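Arginine kinase (PDB 4RF6) catalyses the reversible transfer of a phosphoryl group from ATP to L-arginine, yielding phosphoarginine and ADP, and carries two phosphagen kinase units in one chain. Local coordinates at residues A[286-291]-A[345-350]; A[244-249]-A[350-355]; A[470-475]-A[709-714]; A[640-645]-A[701-706]. All coordinates share one frame; numbering follows the deposited sequence. Where two conformers were deposited one is given.

Contact 1 of 4, residues A[286-291]-A[345-350]; sequences MRASVH and VQCVQD
Strand 286-291 and helix segment 345-350 run in nearly the same direction, their short axes 9.5 Å apart at closest and inclined by 16°, with Ala288 and Val348 as the pair whose CA atoms are nearest. Two sulfur atoms fill the gap: Met286 SD sits 3.6 Å from Cys347 SG, an apolar van der Waals meeting of two soft, polarisable groups. The methionine leaves the strand with CG opposite the backbone N, and the extended chain (chi1 175°, chi2 likewise anti) carries SD to the helix, while the bend at the last torsion only turns CE aside. That same SD lies 3.9 Å from Cys347 CB and 4.3 Å from Val348 CG2, so one thioether spans two successive residues of the helix. Cys347 points toward the strand, and its short side chain suits the narrow gap; its SG also comes within 4.5 Å of Ala288 CB, where a methyl group suits the close approach of helix and strand. The setting is the antiparallel sheet of the phosphagen kinase catalytic domain, with helix 344-370 laid on one face. Strand alternation sorts the residues: Met286 and Ala288 face the helix, whereas Arg287 turns away from it, and Arg287 to Ser289 belong to a predicted ATP-binding stretch that runs on to His291. On that side Asp333 of the adjacent strand forms a salt bridge with Arg287 and a hydrogen bond with Ser289. Phe250 of helix 246-264 packs against both Met286 and Val348, adding to the apolar layer.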
loop_
_atom_site.group_PDB
_atom_site.type_symbol
_atom_site.label_atom_id
_atom_site.label_comp_id
_atom_site.label_asym_id
_atom_site.label_seq_id
_atom_site.Cartn_x
_atom_site.Cartn_y
_atom_site.Cartn_z
ATOM N N MET A 286 -13.041 -19.033 -6.455
ATOM C CA MET A 286 -12.622 -17.784 -5.827
ATOM C C MET A 286 -11.615 -17.964 -4.699
ATOM O O MET A 286 -11.759 -18.865 -3.872
ATOM C CB MET A 286 -13.852 -17.038 -5.286
ATOM C CG MET A 286 -13.529 -15.763 -4.498
ATOM S SD MET A 286 -15.008 -14.964 -3.861
ATOM C CE MET A 286 -15.801 -14.495 -5.393
ATOM N N ARG A 287 -10.594 -17.111 -4.674
ATOM C CA ARG A 287 -9.844 -16.883 -3.440
ATOM C C ARG A 287 -9.955 -15.416 -3.037
ATOM O O ARG A 287 -9.471 -14.525 -3.742
ATOM C CB ARG A 287 -8.368 -17.273 -3.547
ATOM C CG ARG A 287 -7.643 -17.135 -2.198
ATOM C CD ARG A 287 -6.137 -17.373 -2.272
ATOM N NE ARG A 287 -5.516 -17.227 -0.956
ATOM C CZ ARG A 287 -4.836 -16.154 -0.553
ATOM N NH1 ARG A 287 -4.314 -16.115 0.668
ATOM N NH2 ARG A 287 -4.670 -15.121 -1.371
ATOM N N ALA A 288 -10.606 -15.180 -1.900
ATOM C CA ALA A 288 -10.719 -13.848 -1.315
ATOM C C ALA A 288 -9.722 -13.764 -0.168
ATOM O O ALA A 288 -9.591 -14.711 0.612
ATOM C CB ALA A 288 -12.134 -13.617 -0.805
ATOM N N SER A 289 -9.028 -12.637 -0.045
ATOM C CA SER A 289 -7.970 -12.496 0.955
ATOM C C SER A 289 -7.873 -11.075 1.511
ATOM O O SER A 289 -7.807 -10.114 0.741
ATOM C CB SER A 289 -6.625 -12.908 0.348
ATOM O OG SER A 289 -5.537 -12.437 1.121
ATOM N N VAL A 290 -7.842 -10.950 2.836
ATOM C CA VAL A 290 -7.674 -9.663 3.504
ATOM C C VAL A 290 -6.467 -9.747 4.435
ATOM O O VAL A 290 -6.364 -10.681 5.231
ATOM C CB VAL A 290 -8.942 -9.293 4.321
ATOM C CG1 VAL A 290 -8.670 -8.127 5.263
ATOM C CG2 VAL A 290 -10.099 -8.966 3.397
ATOM N N HIS A 291 -5.544 -8.798 4.319
ATOM C CA HIS A 291 -4.456 -8.706 5.284
ATOM C C HIS A 291 -4.851 -7.771 6.423
ATOM O O HIS A 291 -5.167 -6.601 6.197
ATOM C CB HIS A 291 -3.164 -8.239 4.618
ATOM C CG HIS A 291 -2.558 -9.257 3.704
ATOM N ND1 HIS A 291 -1.282 -9.141 3.196
ATOM C CD2 HIS A 291 -3.060 -10.412 3.203
ATOM C CE1 HIS A 291 -1.023 -10.183 2.425
ATOM N NE2 HIS A 291 -2.086 -10.967 2.412
ATOM N N VAL A 345 -21.126 -14.287 -3.860
ATOM C CA VAL A 345 -21.709 -13.301 -2.951
ATOM C C VAL A 345 -21.587 -13.749 -1.497
ATOM O O VAL A 345 -21.204 -12.965 -0.625
ATOM C CB VAL A 345 -23.188 -13.026 -3.294
ATOM C CG1 VAL A 345 -23.939 -12.446 -2.093
ATOM C CG2 VAL A 345 -23.287 -12.090 -4.487
ATOM N N GLN A 346 -21.914 -15.013 -1.242
ATOM C CA GLN A 346 -21.857 -15.565 0.109
ATOM C C GLN A 346 -20.428 -15.623 0.645
ATOM O O GLN A 346 -20.181 -15.350 1.825
ATOM C CB GLN A 346 -22.496 -16.952 0.152
ATOM C CG GLN A 346 -24.016 -16.932 0.150
ATOM C CD GLN A 346 -24.627 -18.323 0.124
ATOM O OE1 GLN A 346 -24.126 -19.223 -0.554
ATOM N NE2 GLN A 346 -25.714 -18.504 0.866
ATOM N N CYS A 347 -19.491 -15.981 -0.225
ATOM C CA CYS A 347 -18.081 -16.003 0.147
ATOM C C CYS A 347 -17.617 -14.619 0.607
ATOM O O CYS A 347 -16.990 -14.480 1.662
ATOM C CB CYS A 347 -17.225 -16.497 -1.026
ATOM S SG CYS A 347 -15.457 -16.580 -0.654
ATOM N N VAL A 348 -17.938 -13.598 -0.183
ATOM C CA VAL A 348 -17.578 -12.218 0.152
ATOM C C VAL A 348 -18.243 -11.745 1.449
ATOM O O VAL A 348 -17.613 -11.074 2.275
ATOM C CB VAL A 348 -17.923 -11.253 -1.004
ATOM C CG1 VAL A 348 -17.684 -9.820 -0.597
ATOM C CG2 VAL A 348 -17.106 -11.594 -2.255
ATOM N N GLN A 349 -19.513 -12.092 1.632
ATOM C CA GLN A 349 -20.236 -11.654 2.824
ATOM C C GLN A 349 -19.663 -12.312 4.077
ATOM O O GLN A 349 -19.505 -11.656 5.113
ATOM C CB GLN A 349 -21.731 -11.956 2.703
ATOM C CG GLN A 349 -22.609 -11.134 3.652
ATOM C CD GLN A 349 -22.601 -9.648 3.316
ATOM O OE1 GLN A 349 -23.176 -9.222 2.316
ATOM N NE2 GLN A 349 -21.934 -8.856 4.146
ATOM N N ASP A 350 -19.344 -13.604 3.983
ATOM C CA ASP A 350 -18.692 -14.305 5.090
ATOM C C ASP A 350 -17.339 -13.662 5.387
ATOM O O ASP A 350 -16.945 -13.505 6.543
ATOM C CB ASP A 350 -18.483 -15.785 4.757
ATOM C CG ASP A 350 -19.772 -16.581 4.761
ATOM O OD1 ASP A 350 -20.797 -16.042 5.226
ATOM O OD2 ASP A 350 -19.746 -17.749 4.304
#

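Contact 2 of 4, residues A[244-249]-A[350-355]; sequences SDIGSV and DMYDGV
Met351 is the first residue of 350-355 to touch the other segment, and it does so with the root of its side chain: CB and CG each lie 4.0 Å from Ile246 CD1, the two side chains crossing at about a right angle. Bends at chi2 and chi3 then carry the sulfur and terminal methyl away from Ile246, toward Ala288 of the sheet, a turn that an unbranched, flexible thioether makes easily. Tyr352 comes next. Its ring is met at the edge, near the ring plane, by Ile246 CG2, 3.8 Å from CD1. The branched isoleucine thus divides its work, the long CG1-CD1 arm going to methionine and the CG2 methyl to tyrosine. An aromatic ring with a hydroxyl suits this place, since its carbon edge packs on the aliphatic side chain while OH bonds to the backbone O of Pro118. Asp353 OD1 lies in the plane of the same ring, at its edge. Gly354 and Val355 continue the helix, their N atoms bonding to the carbonyls of Asp350 and Met351.

Ile246 opens its own helix, just after the N-cap Asp245, which centres an inverse gamma turn. Asp245 OD1 accepts the Ser248 N-H at 3.2 Å, with an angle of 161° at the hydrogen, from well above the carboxylate plane. Helices 246-264 and 344-370 meet here over the catalytic sheet: Ile246 also packs on Thr130 and Ile132 of strand 127-136, Met351 on Ala288 of strand 286-293, and Val355 on both strands through Ile127 and Val290.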
loop_
_atom_site.group_PDB
_atom_site.type_symbol
_atom_site.label_atom_id
_atom_site.label_comp_id
_atom_site.label_asym_id
_atom_site.label_seq_id
_atom_site.Cartn_x
_atom_site.Cartn_y
_atom_site.Cartn_z
ATOM N N SER A 244 -9.472 -1.583 3.072
ATOM C CA SER A 244 -10.455 -2.548 3.561
ATOM C C SER A 244 -11.702 -2.703 2.689
ATOM O O SER A 244 -12.564 -3.533 2.983
ATOM C CB SER A 244 -10.905 -2.116 4.959
ATOM O OG SER A 244 -11.382 -0.778 4.930
ATOM N N ASP A 245 -11.820 -1.896 1.638
ATOM C CA ASP A 245 -13.090 -1.775 0.921
ATOM C C ASP A 245 -13.411 -2.980 0.026
ATOM O O ASP A 245 -13.416 -2.873 -1.201
ATOM C CB ASP A 245 -13.102 -0.475 0.110
ATOM C CG ASP A 245 -14.504 -0.004 -0.223
ATOM O OD1 ASP A 245 -15.455 -0.806 -0.091
ATOM O OD2 ASP A 245 -14.643 1.168 -0.630
ATOM N N ILE A 246 -13.699 -4.123 0.642
ATOM C CA ILE A 246 -13.989 -5.336 -0.114
ATOM C C ILE A 246 -15.244 -5.183 -0.982
ATOM O O ILE A 246 -15.377 -5.847 -2.016
ATOM C CB ILE A 246 -14.089 -6.585 0.813
ATOM C CG1 ILE A 246 -14.173 -7.870 -0.017
ATOM C CG2 ILE A 246 -15.269 -6.476 1.760
ATOM C CD1 ILE A 246 -14.143 -9.141 0.806
ATOM N N GLY A 247 -16.151 -4.299 -0.570
ATOM C CA GLY A 247 -17.341 -4.013 -1.358
ATOM C C GLY A 247 -16.984 -3.452 -2.723
ATOM O O GLY A 247 -17.472 -3.919 -3.759
ATOM N N SER A 248 -16.114 -2.448 -2.724
ATOM C CA SER A 248 -15.656 -1.836 -3.971
ATOM C C SER A 248 -14.830 -2.803 -4.824
ATOM O O SER A 248 -14.925 -2.797 -6.052
ATOM C CB SER A 248 -14.854 -0.571 -3.674
ATOM O OG SER A 248 -14.188 -0.105 -4.830
ATOM N N VAL A 249 -14.017 -3.628 -4.166
ATOM C CA VAL A 249 -13.187 -4.616 -4.856
ATOM C C VAL A 249 -14.048 -5.651 -5.591
ATOM O O VAL A 249 -13.763 -6.015 -6.734
ATOM C CB VAL A 249 -12.242 -5.340 -3.879
ATOM C CG1 VAL A 249 -11.602 -6.561 -4.543
ATOM C CG2 VAL A 249 -11.166 -4.397 -3.356
ATOM N N ASP A 350 -19.344 -13.604 3.983
ATOM C CA ASP A 350 -18.692 -14.305 5.090
ATOM C C ASP A 350 -17.339 -13.662 5.387
ATOM O O ASP A 350 -16.945 -13.505 6.543
ATOM C CB ASP A 350 -18.483 -15.785 4.757
ATOM C CG ASP A 350 -19.772 -16.581 4.761
ATOM O OD1 ASP A 350 -20.797 -16.042 5.226
ATOM O OD2 ASP A 350 -19.746 -17.749 4.304
ATOM N N MET A 351 -16.637 -13.297 4.320
ATOM C CA MET A 351 -15.324 -12.674 4.419
ATOM C C MET A 351 -15.435 -11.351 5.151
ATOM O O MET A 351 -14.633 -11.033 6.035
ATOM C CB MET A 351 -14.779 -12.407 3.022
ATOM C CG MET A 351 -13.284 -12.391 2.967
ATOM S SD MET A 351 -12.685 -14.058 3.285
ATOM C CE MET A 351 -11.231 -13.633 4.217
ATOM N N TYR A 352 -16.439 -10.574 4.759
ATOM C CA TYR A 352 -16.701 -9.277 5.360
ATOM C C TYR A 352 -17.130 -9.418 6.821
ATOM O O TYR A 352 -16.596 -8.737 7.705
ATOM C CB TYR A 352 -17.793 -8.557 4.560
ATOM C CG TYR A 352 -18.191 -7.223 5.139
ATOM C CD1 TYR A 352 -17.457 -6.078 4.858
ATOM C CD2 TYR A 352 -19.299 -7.104 5.970
ATOM C CE1 TYR A 352 -17.816 -4.854 5.383
ATOM C CE2 TYR A 352 -19.660 -5.878 6.511
ATOM C CZ TYR A 352 -18.912 -4.761 6.211
ATOM O OH TYR A 352 -19.260 -3.538 6.740
ATOM N N ASP A 353 -18.101 -10.296 7.066
ATOM C CA ASP A 353 -18.641 -10.487 8.407
ATOM C C ASP A 353 -17.568 -11.070 9.323
ATOM O O ASP A 353 -17.442 -10.677 10.491
ATOM C CB ASP A 353 -19.862 -11.415 8.382
ATOM C CG ASP A 353 -21.038 -10.839 7.601
ATOM O OD1 ASP A 353 -21.023 -9.638 7.277
ATOM O OD2 ASP A 353 -21.991 -11.602 7.321
ATOM N N GLY A 354 -16.788 -12.002 8.787
ATOM C CA GLY A 354 -15.727 -12.638 9.548
ATOM C C GLY A 354 -14.618 -11.686 9.962
ATOM O O GLY A 354 -14.250 -11.629 11.141
ATOM N N VAL A 355 -14.075 -10.948 8.996
ATOM C CA VAL A 355 -13.036 -9.953 9.273
ATOM C C VAL A 355 -13.550 -8.900 10.250
ATOM O O VAL A 355 -12.831 -8.470 11.157
ATOM C CB VAL A 355 -12.527 -9.278 7.973
ATOM C CG1 VAL A 355 -11.624 -8.094 8.295
ATOM C CG2 VAL A 355 -11.782 -10.284 7.100
#

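Contact 3 of 4, residues A[470-475]-A[709-714]; sequences PNLDPE and KLLEIE
Leu711 gives up more surface here than any other residue of the two segments, and one of its methyls does all the close touching: CD1 lies 3.7 Å from Leu472 CB and 4.1 Å from Asp473 CB. The methyl therefore rests against the roots of two consecutive side chains of the loop. Leu711's first torsion, -92°, is displaced from the usual staggered position, consistent with a leucine adjusted to fit its neighbours, among which is Tyr478 as well.

Leu472 is the second contributor. With CG anti to its carbonyl carbon and beside the backbone N (chi1 -71°), its branch reaches toward the helix and slightly back to the earlier turns, touching Tyr704, Val707 and Lys708. A leucine suits this spot because CB can serve Leu711 while the forked end follows the preceding turns. The loop 470-475 lies between helix 438-448 and strand 479-488, on the approach to the central antiparallel sheet of the second phosphagen kinase unit, and it packs here on that unit's C-terminal helix, 696-714. A further tie comes from Pro470, whose carbonyl oxygen is hydrogen-bonded by Tyr704 OH.

Asp473 meets the leucine through its methylene alone. Its carboxylate serves the loop itself: OD2 takes the backbone N-H groups of Tyr478 and Ile479, and OD1 a weak bond from that of Thr477. A short acid suits a buried position of this kind, since one side chain answers several amide hydrogens where the chain enters strand 479-488. The backbone N of Asp473, in turn, bonds to Ser596 OG.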
loop_
_atom_site.group_PDB
_atom_site.type_symbol
_atom_site.label_atom_id
_atom_site.label_comp_id
_atom_site.label_asym_id
_atom_site.label_seq_id
_atom_site.Cartn_x
_atom_site.Cartn_y
_atom_site.Cartn_z
ATOM N N PRO A 470 19.733 42.460 -0.506
ATOM C CA PRO A 470 20.787 42.524 -1.529
ATOM C C PRO A 470 21.778 41.371 -1.331
ATOM O O PRO A 470 22.173 41.130 -0.189
ATOM C CB PRO A 470 21.466 43.871 -1.250
ATOM C CG PRO A 470 20.428 44.692 -0.526
ATOM C CD PRO A 470 19.636 43.700 0.288
ATOM N N ASN A 471 22.163 40.678 -2.404
ATOM C CA ASN A 471 22.964 39.451 -2.295
ATOM C C ASN A 471 24.258 39.610 -1.487
ATOM O O ASN A 471 25.103 40.443 -1.805
ATOM C CB ASN A 471 23.270 38.876 -3.684
ATOM C CG ASN A 471 23.702 37.416 -3.632
ATOM O OD1 ASN A 471 23.489 36.722 -2.633
ATOM N ND2 ASN A 471 24.309 36.943 -4.715
ATOM N N LEU A 472 24.399 38.794 -0.445
ATOM C CA LEU A 472 25.479 38.950 0.527
ATOM C C LEU A 472 26.873 38.614 0.006
ATOM O O LEU A 472 27.807 39.402 0.164
ATOM C CB LEU A 472 25.190 38.114 1.778
ATOM C CG LEU A 472 24.053 38.641 2.642
ATOM C CD1 LEU A 472 23.893 37.809 3.901
ATOM C CD2 LEU A 472 24.328 40.091 2.981
ATOM N N ASP A 473 27.007 37.442 -0.610
ATOM C CA ASP A 473 28.317 36.895 -0.952
ATOM C C ASP A 473 28.331 36.309 -2.365
ATOM O O ASP A 473 28.437 35.095 -2.529
ATOM C CB ASP A 473 28.690 35.815 0.073
ATOM C CG ASP A 473 30.104 35.290 -0.104
ATOM O OD1 ASP A 473 30.893 35.931 -0.825
ATOM O OD2 ASP A 473 30.420 34.232 0.489
ATOM N N PRO A 474 28.231 37.175 -3.394
ATOM C CA PRO A 474 28.223 36.777 -4.811
ATOM C C PRO A 474 29.326 35.792 -5.218
ATOM O O PRO A 474 29.123 35.018 -6.157
ATOM C CB PRO A 474 28.425 38.110 -5.556
ATOM C CG PRO A 474 28.821 39.112 -4.505
ATOM C CD PRO A 474 28.160 38.639 -3.255
ATOM N N GLU A 475 30.462 35.820 -4.527
ATOM C CA GLU A 475 31.596 34.961 -4.869
ATOM C C GLU A 475 31.501 33.581 -4.210
ATOM O O GLU A 475 32.186 32.639 -4.618
ATOM C CB GLU A 475 32.915 35.636 -4.472
ATOM C CG GLU A 475 33.104 37.063 -5.008
ATOM C CD GLU A 475 32.468 38.129 -4.119
ATOM O OE1 GLU A 475 31.806 37.763 -3.123
ATOM O OE2 GLU A 475 32.633 39.335 -4.417
ATOM N N LYS A 709 25.583 40.366 9.464
ATOM C CA LYS A 709 26.480 40.777 10.539
ATOM C C LYS A 709 27.608 39.773 10.779
ATOM O O LYS A 709 28.726 40.160 11.124
ATOM C CB LYS A 709 25.692 41.029 11.825
ATOM C CG LYS A 709 24.734 42.204 11.710
ATOM C CD LYS A 709 24.321 42.727 13.070
ATOM C CE LYS A 709 23.697 44.110 12.943
ATOM N NZ LYS A 709 23.436 44.740 14.271
ATOM N N LEU A 710 27.312 38.486 10.608
ATOM C CA LEU A 710 28.340 37.455 10.711
ATOM C C LEU A 710 29.358 37.632 9.590
ATOM O O LEU A 710 30.558 37.427 9.789
ATOM C CB LEU A 710 27.717 36.054 10.650
ATOM C CG LEU A 710 26.714 35.729 11.760
ATOM C CD1 LEU A 710 26.151 34.330 11.586
ATOM C CD2 LEU A 710 27.367 35.880 13.124
ATOM N N LEU A 711 28.878 38.028 8.414
ATOM C CA LEU A 711 29.759 38.261 7.274
ATOM C C LEU A 711 30.655 39.473 7.485
ATOM O O LEU A 711 31.829 39.466 7.097
ATOM C CB LEU A 711 28.958 38.430 5.984
ATOM C CG LEU A 711 28.726 37.152 5.192
ATOM C CD1 LEU A 711 28.267 37.459 3.777
ATOM C CD2 LEU A 711 29.993 36.327 5.171
ATOM N N GLU A 712 30.096 40.516 8.093
ATOM C CA GLU A 712 30.842 41.752 8.320
ATOM C C GLU A 712 32.047 41.528 9.235
ATOM O O GLU A 712 33.069 42.201 9.106
ATOM C CB GLU A 712 29.921 42.851 8.864
ATOM C CG GLU A 712 29.171 43.624 7.773
ATOM C CD GLU A 712 27.857 44.229 8.254
ATOM O OE1 GLU A 712 27.467 43.981 9.415
ATOM O OE2 GLU A 712 27.212 44.950 7.461
ATOM N N ILE A 713 31.922 40.574 10.152
ATOM C CA ILE A 713 33.022 40.206 11.040
ATOM C C ILE A 713 34.017 39.280 10.331
ATOM O O ILE A 713 35.235 39.445 10.460
ATOM C CB ILE A 713 32.500 39.567 12.351
ATOM C CG1 ILE A 713 31.705 40.596 13.161
ATOM C CG2 ILE A 713 33.650 39.005 13.177
ATOM C CD1 ILE A 713 31.078 40.047 14.439
ATOM N N GLU A 714 33.507 38.326 9.558
ATOM C CA GLU A 714 34.383 37.413 8.825
ATOM C C GLU A 714 35.169 38.126 7.718
ATOM O O GLU A 714 36.165 37.597 7.214
ATOM C CB GLU A 714 33.582 36.250 8.232
ATOM C CG GLU A 714 34.371 34.954 8.110
ATOM C CD GLU A 714 34.763 34.386 9.461
ATOM O OE1 GLU A 714 35.826 33.739 9.545
ATOM O OE2 GLU A 714 34.009 34.586 10.438
#

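Contact 4 of 4, residues A[640-645]-A[701-706]; sequences ASVHVK and QDMYNG
Flat groups stand apart from the place where Met703 meets Ala640 and Val642: Tyr704, next in the helix, leaves the backbone away from the strand, and its ring has Asn705 OD1 in its plane at the edge. That same oxygen accepts a hydrogen bond from Gln701 NE2 at 3.2 Å, one helical turn back; the bond is bent, 143° at the hydrogen, and the donor stands above the carbonyl plane, 43° out of it.

The contact proper is the work of one methionine. Met703 CG lies 4.2 Å from Val642 CG2, the two side chains sliding past each other in opposite directions. Bends at chi2 and chi3 (63° each) fold the rest of the chain so that CE comes to 3.7 Å from Ala640 O and 4.4 Å from Ala640 CB. Strand 638-645 belongs to the antiparallel sheet of the second catalytic domain, and its alternation sends Ala640 and Val642 toward helix 696-714 while Ser641 between them points away. Alanine is short enough for the methionine tip to lie against its backbone; valine, beta-branched and at home in a strand, offers a methyl to the root of the same side chain. Met703 also packs on Ile686 of the adjacent strand 683-688, and Val642 on Ile479 of strand 479-488, across the other border of strand 638-645.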
loop_
_atom_site.group_PDB
_atom_site.type_symbol
_atom_site.label_atom_id
_atom_site.label_comp_id
_atom_site.label_asym_id
_atom_site.label_seq_id
_atom_site.Cartn_x
_atom_site.Cartn_y
_atom_site.Cartn_z
ATOM N N ALA A 640 14.764 27.744 7.504
ATOM C CA ALA A 640 15.674 28.461 6.619
ATOM C C ALA A 640 17.099 28.091 7.000
ATOM O O ALA A 640 17.462 28.146 8.179
ATOM C CB ALA A 640 15.459 29.961 6.736
ATOM N N SER A 641 17.908 27.711 6.015
ATOM C CA SER A 641 19.251 27.213 6.302
ATOM C C SER A 641 20.293 27.904 5.425
ATOM O O SER A 641 20.097 28.066 4.220
ATOM C CB SER A 641 19.304 25.694 6.111
ATOM O OG SER A 641 20.539 25.151 6.543
ATOM N N VAL A 642 21.389 28.332 6.043
ATOM C CA VAL A 642 22.499 28.931 5.315
ATOM C C VAL A 642 23.795 28.234 5.709
ATOM O O VAL A 642 24.139 28.182 6.895
ATOM C CB VAL A 642 22.609 30.449 5.593
ATOM C CG1 VAL A 642 23.994 30.961 5.233
ATOM C CG2 VAL A 642 21.540 31.212 4.827
ATOM N N HIS A 643 24.494 27.682 4.719
ATOM C CA HIS A 643 25.772 27.018 4.949
ATOM C C HIS A 643 26.895 28.031 4.764
ATOM O O HIS A 643 27.098 28.527 3.656
ATOM C CB HIS A 643 25.955 25.860 3.963
ATOM C CG HIS A 643 25.145 24.644 4.289
ATOM N ND1 HIS A 643 25.389 23.414 3.718
ATOM C CD2 HIS A 643 24.096 24.468 5.127
ATOM C CE1 HIS A 643 24.525 22.532 4.188
ATOM N NE2 HIS A 643 23.729 23.147 5.046
ATOM N N VAL A 644 27.621 28.337 5.836
ATOM C CA VAL A 644 28.572 29.445 5.793
ATOM C C VAL A 644 29.841 29.191 6.627
ATOM O O VAL A 644 29.783 28.575 7.700
ATOM C CB VAL A 644 27.872 30.765 6.198
ATOM C CG1 VAL A 644 27.543 30.760 7.666
ATOM C CG2 VAL A 644 28.717 31.965 5.842
ATOM N N LYS A 645 30.986 29.648 6.114
ATOM C CA LYS A 645 32.273 29.447 6.783
ATOM C C LYS A 645 32.612 30.637 7.662
ATOM O O LYS A 645 32.983 31.697 7.162
ATOM C CB LYS A 645 33.386 29.259 5.756
ATOM C CG LYS A 645 33.149 28.143 4.768
ATOM C CD LYS A 645 34.374 27.971 3.895
ATOM C CE LYS A 645 34.148 26.927 2.832
ATOM N NZ LYS A 645 35.430 26.599 2.155
ATOM N N GLN A 701 13.950 37.668 6.675
ATOM C CA GLN A 701 14.636 38.940 6.893
ATOM C C GLN A 701 15.606 38.831 8.071
ATOM O O GLN A 701 16.731 39.330 8.000
ATOM C CB GLN A 701 13.632 40.071 7.136
ATOM C CG GLN A 701 14.282 41.445 7.224
ATOM C CD GLN A 701 14.814 41.935 5.884
ATOM O OE1 GLN A 701 14.040 42.271 4.985
ATOM N NE2 GLN A 701 16.141 41.985 5.744
ATOM N N ASP A 702 15.161 38.183 9.151
ATOM C CA ASP A 702 16.012 37.930 10.315
ATOM C C ASP A 702 17.261 37.145 9.941
ATOM O O ASP A 702 18.369 37.440 10.409
ATOM C CB ASP A 702 15.245 37.136 11.369
ATOM C CG ASP A 702 14.310 37.997 12.185
ATOM O OD1 ASP A 702 14.452 39.234 12.129
ATOM O OD2 ASP A 702 13.448 37.428 12.892
ATOM N N MET A 703 17.080 36.125 9.109
ATOM C CA MET A 703 18.207 35.294 8.686
ATOM C C MET A 703 19.188 36.120 7.875
ATOM O O MET A 703 20.405 36.017 8.055
ATOM C CB MET A 703 17.728 34.094 7.864
ATOM C CG MET A 703 18.862 33.247 7.304
ATOM S SD MET A 703 19.868 32.499 8.602
ATOM C CE MET A 703 18.623 31.464 9.376
ATOM N N TYR A 704 18.657 36.950 6.984
ATOM C CA TYR A 704 19.497 37.811 6.170
ATOM C C TYR A 704 20.279 38.772 7.050
ATOM O O TYR A 704 21.479 38.945 6.867
ATOM C CB TYR A 704 18.657 38.613 5.170
ATOM C CG TYR A 704 19.497 39.559 4.340
ATOM C CD1 TYR A 704 20.134 39.113 3.194
ATOM C CD2 TYR A 704 19.673 40.888 4.718
ATOM C CE1 TYR A 704 20.904 39.956 2.437
ATOM C CE2 TYR A 704 20.455 41.746 3.966
ATOM C CZ TYR A 704 21.065 41.270 2.824
ATOM O OH TYR A 704 21.850 42.093 2.053
ATOM N N ASN A 705 19.587 39.403 7.995
ATOM C CA ASN A 705 20.203 40.412 8.843
ATOM C C ASN A 705 21.310 39.818 9.712
ATOM O O ASN A 705 22.397 40.395 9.838
ATOM C CB ASN A 705 19.143 41.099 9.713
ATOM C CG ASN A 705 18.214 41.990 8.910
ATOM O OD1 ASN A 705 18.534 42.376 7.788
ATOM N ND2 ASN A 705 17.051 42.322 9.483
ATOM N N GLY A 706 21.018 38.663 10.306
ATOM C CA GLY A 706 21.968 37.958 11.148
ATOM C C GLY A 706 23.216 37.532 10.402
ATOM O O GLY A 706 24.330 37.835 10.829
#

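Contacts 1 and 2 share helix 344-370 and Asp350, with centres about 7 Å apart; contact 1 is nested within the loop that contact 2 closes. Contacts 3 and 4, centres about 10 Å apart, both use helix 696-714, and contact 4 is nested inside contact 3. The two pairs follow one another along the chain and lie on opposite sides of its centre, contacts 1 and 4 being about 59 Å apart between centres. Contacts 1 and 4 join equivalent elements, the sixth strand of an eight-stranded antiparallel sheet and the last helix of each repeat's catalytic domain. The chain thus builds the same core twice, as expected for a double-domain arginine kinase.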